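Local coordinates for transcriptional regulatory protein FixJ (Sinorhizobium meliloti, PDB 1DCK) that is the receiver domain of a two-component regulator that, activated by FixL, induces expression of nifA and fixK, at residues I79-H84 and I102-E107. The protein carries 2 engineered substitutions. Residues are numbered along the deposited sequence; the frame is centred on the assembly and turned at random.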
ATOM      1  N   ILE A  79      -1.588   3.455   1.564  1.00 16.41           N
ATOM      2  CA  ILE A  79      -0.584   3.826   2.547  1.00 16.82           C
ATOM      3  C   ILE A  79       0.696   3.670   1.714  1.00 16.92           C
ATOM      4  O   ILE A  79       0.853   2.675   1.007  1.00 15.35           O
ATOM      5  CB  ILE A  79      -0.526   2.842   3.753  1.00 16.91           C
ATOM      6  CG1 ILE A  79      -1.812   2.894   4.584  1.00 15.53           C
ATOM      7  CG2 ILE A  79       0.664   3.143   4.618  1.00 17.46           C
ATOM      8  CD1 ILE A  79      -2.290   4.291   4.850  1.00 21.22           C
ATOM      9  N   VAL A  80       1.584   4.656   1.743  1.00 16.51           N
ATOM     10  CA  VAL A  80       2.817   4.535   0.956  1.00 19.75           C
ATOM     11  C   VAL A  80       4.013   4.425   1.890  1.00 18.06           C
ATOM     12  O   VAL A  80       4.147   5.203   2.817  1.00 21.41           O
ATOM     13  CB  VAL A  80       2.983   5.727  -0.050  1.00 20.49           C
ATOM     14  CG1 VAL A  80       4.333   5.660  -0.765  1.00 23.97           C
ATOM     15  CG2 VAL A  80       1.870   5.688  -1.088  1.00 21.20           C
ATOM     16  N   ILE A  81       4.813   3.381   1.712  1.00 17.88           N
ATOM     17  CA  ILE A  81       6.005   3.182   2.536  1.00 18.10           C
ATOM     18  C   ILE A  81       7.166   3.893   1.821  1.00 19.00           C
ATOM     19  O   ILE A  81       7.498   3.575   0.681  1.00 19.52           O
ATOM     20  CB  ILE A  81       6.315   1.679   2.713  1.00 17.11           C
ATOM     21  CG1 ILE A  81       5.166   0.995   3.470  1.00 17.50           C
ATOM     22  CG2 ILE A  81       7.626   1.509   3.458  1.00 15.41           C
ATOM     23  CD1 ILE A  81       5.324  -0.534   3.638  1.00 18.84           C
ATOM     24  N   THR A  82       7.779   4.857   2.489  1.00 21.82           N
ATOM     25  CA  THR A  82       8.850   5.625   1.872  1.00 24.12           C
ATOM     26  C   THR A  82      10.207   5.327   2.489  1.00 25.60           C
ATOM     27  O   THR A  82      10.302   4.907   3.649  1.00 22.56           O
ATOM     28  CB  THR A  82       8.541   7.139   1.973  1.00 26.52           C
ATOM     29  OG1 THR A  82       8.375   7.495   3.356  1.00 28.27           O
ATOM     30  CG2 THR A  82       7.217   7.463   1.236  1.00 26.87           C
ATOM     31  N   GLY A  83      11.250   5.532   1.686  1.00 26.17           N
ATOM     32  CA  GLY A  83      12.604   5.297   2.148  1.00 28.27           C
ATOM     33  C   GLY A  83      12.989   6.127   3.357  1.00 28.44           C
ATOM     34  O   GLY A  83      12.477   7.224   3.576  1.00 26.42           O
ATOM     35  N   HIS A  84      13.886   5.575   4.163  1.00 30.72           N
ATOM     36  CA  HIS A  84      14.361   6.246   5.361  1.00 31.80           C
ATOM     37  C   HIS A  84      14.845   7.667   5.057  1.00 31.31           C
ATOM     38  O   HIS A  84      15.689   7.871   4.175  1.00 31.24           O
ATOM     39  CB  HIS A  84      15.489   5.439   6.011  1.00 33.49           C
ATOM     40  CG  HIS A  84      16.012   6.054   7.271  1.00 35.88           C
ATOM     41  ND1 HIS A  84      15.280   6.092   8.439  1.00 36.21           N
ATOM     42  CD2 HIS A  84      17.172   6.709   7.529  1.00 37.29           C
ATOM     43  CE1 HIS A  84      15.964   6.749   9.362  1.00 37.19           C
ATOM     44  NE2 HIS A  84      17.114   7.134   8.836  1.00 38.40           N
ATOM     45  N   ILE A 102       4.412   6.024   5.529  1.00 18.29           N
ATOM     46  CA  ILE A 102       5.064   5.358   6.642  1.00 19.44           C
ATOM     47  C   ILE A 102       6.547   5.300   6.243  1.00 20.31           C
ATOM     48  O   ILE A 102       6.908   4.891   5.131  1.00 17.25           O
ATOM     49  CB  ILE A 102       4.547   3.912   6.866  1.00 21.52           C
ATOM     50  CG1 ILE A 102       3.039   3.911   7.107  1.00 25.22           C
ATOM     51  CG2 ILE A 102       5.257   3.272   8.063  1.00 21.49           C
ATOM     52  CD1 ILE A 102       2.583   4.779   8.328  1.00 29.01           C
ATOM     53  N   GLU A 103       7.385   5.770   7.148  1.00 21.74           N
ATOM     54  CA  GLU A 103       8.828   5.788   6.950  1.00 25.39           C
ATOM     55  C   GLU A 103       9.397   4.489   7.504  1.00 24.69           C
ATOM     56  O   GLU A 103       9.025   4.056   8.594  1.00 25.31           O
ATOM     57  CB  GLU A 103       9.433   7.004   7.690  1.00 24.80           C
ATOM     58  CG  GLU A 103      10.858   7.386   7.250  1.00 27.67           C
ATOM     59  CD  GLU A 103      11.382   8.643   7.959  1.00 28.69           C
ATOM     60  OE1 GLU A 103      10.585   9.357   8.609  1.00 28.98           O
ATOM     61  OE2 GLU A 103      12.595   8.910   7.867  1.00 30.69           O
ATOM     62  N   LYS A 104      10.196   3.803   6.697  1.00 26.78           N
ATOM     63  CA  LYS A 104      10.824   2.564   7.145  1.00 27.00           C
ATOM     64  C   LYS A 104      12.239   2.852   7.694  1.00 26.71           C
ATOM     65  O   LYS A 104      12.783   3.925   7.446  1.00 24.12           O
ATOM     66  CB  LYS A 104      10.870   1.532   6.017  1.00 30.80           C
ATOM     67  CG  LYS A 104      11.499   1.967   4.701  1.00 30.33           C
ATOM     68  CD  LYS A 104      11.584   0.739   3.798  1.00 32.50           C
ATOM     69  CE  LYS A 104      12.148   1.040   2.422  1.00 33.11           C
ATOM     70  NZ  LYS A 104      12.111  -0.197   1.575  1.00 32.69           N
ATOM     71  N   PRO A 105      12.723   2.025   8.645  1.00 25.69           N
ATOM     72  CA  PRO A 105      12.061   0.858   9.247  1.00 26.27           C
ATOM     73  C   PRO A 105      10.887   1.373  10.094  1.00 25.43           C
ATOM     74  O   PRO A 105      10.934   2.504  10.577  1.00 24.61           O
ATOM     75  CB  PRO A 105      13.143   0.273  10.163  1.00 27.13           C
ATOM     76  CG  PRO A 105      14.453   0.820   9.563  1.00 29.00           C
ATOM     77  CD  PRO A 105      14.066   2.222   9.208  1.00 26.42           C
ATOM     78  N   PHE A 106       9.867   0.540  10.286  1.00 24.68           N
ATOM     79  CA  PHE A 106       8.685   0.914  11.066  1.00 23.82           C
ATOM     80  C   PHE A 106       8.287  -0.180  12.035  1.00 22.97           C
ATOM     81  O   PHE A 106       8.620  -1.338  11.822  1.00 23.33           O
ATOM     82  CB  PHE A 106       7.504   1.207  10.131  1.00 22.21           C
ATOM     83  CG  PHE A 106       7.241   0.116   9.134  1.00 22.92           C
ATOM     84  CD1 PHE A 106       6.562  -1.050   9.509  1.00 21.62           C
ATOM     85  CD2 PHE A 106       7.691   0.234   7.832  1.00 22.84           C
ATOM     86  CE1 PHE A 106       6.344  -2.078   8.603  1.00 22.32           C
ATOM     87  CE2 PHE A 106       7.477  -0.803   6.900  1.00 24.67           C
ATOM     88  CZ  PHE A 106       6.803  -1.955   7.291  1.00 23.92           C
ATOM     89  N   GLU A 107       7.552   0.198  13.079  1.00 23.27           N
ATOM     90  CA  GLU A 107       7.071  -0.741  14.086  1.00 25.72           C
ATOM     91  C   GLU A 107       5.757  -1.339  13.568  1.00 24.18           C
ATOM     92  O   GLU A 107       4.910  -0.625  13.024  1.00 21.88           O
ATOM     93  CB  GLU A 107       6.809  -0.001  15.401  1.00 30.08           C
ATOM     94  CG  GLU A 107       6.812  -0.873  16.641  1.00 37.22           C
ATOM     95  CD  GLU A 107       8.201  -1.010  17.234  1.00 41.09           C
ATOM     96  OE1 GLU A 107       8.633  -0.075  17.947  1.00 44.50           O
ATOM     97  OE2 GLU A 107       8.869  -2.035  16.977  1.00 43.42           O
TER
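The C-terminal ends of parallel strands 78-82 and 100-103 pair at the active-site edge of the receiver domain, where Ile-102 N donates to Val-80 O (2.8 Å) and Ile-102 O accepts Thr-82 N (2.8 Å). The pairing runs on beyond the strand into a third bond, nearly straight at 168°, from Lys-104 N to Thr-82 O. With helix 87-95 the two strands form a beta-alpha-beta crossover of the CheY-like fold, and the cis peptide between Lys-104 and Pro-105 is a feature of response regulator receiver domains. Lys-104 runs out extended, its CD 4.0 Å from Ile-81 CG2, while NZ makes long, weak ion pairs with Asp-54 and Glu-12 beside the bound manganese. The other branch of Ile-81, with CG1 anti to the carbonyl carbon (chi1 -63°), brings CD1 to 3.9 Å from Phe-106 CE2. An alanine here removes CG2 and the CG1-CD1 arm, which would probably open a gap between Phe-106 and the lysine methylenes. Ile-79 CG2 meets Ile-102 CG1 at 3.5 Å, under helix 108-119. Past the strands, the His-84 ring meets Lys-104 O edge-on, ND1 giving a weak bond of 3.5 Å, and Glu-103 OE2 accepts the backbone N of Gly-85.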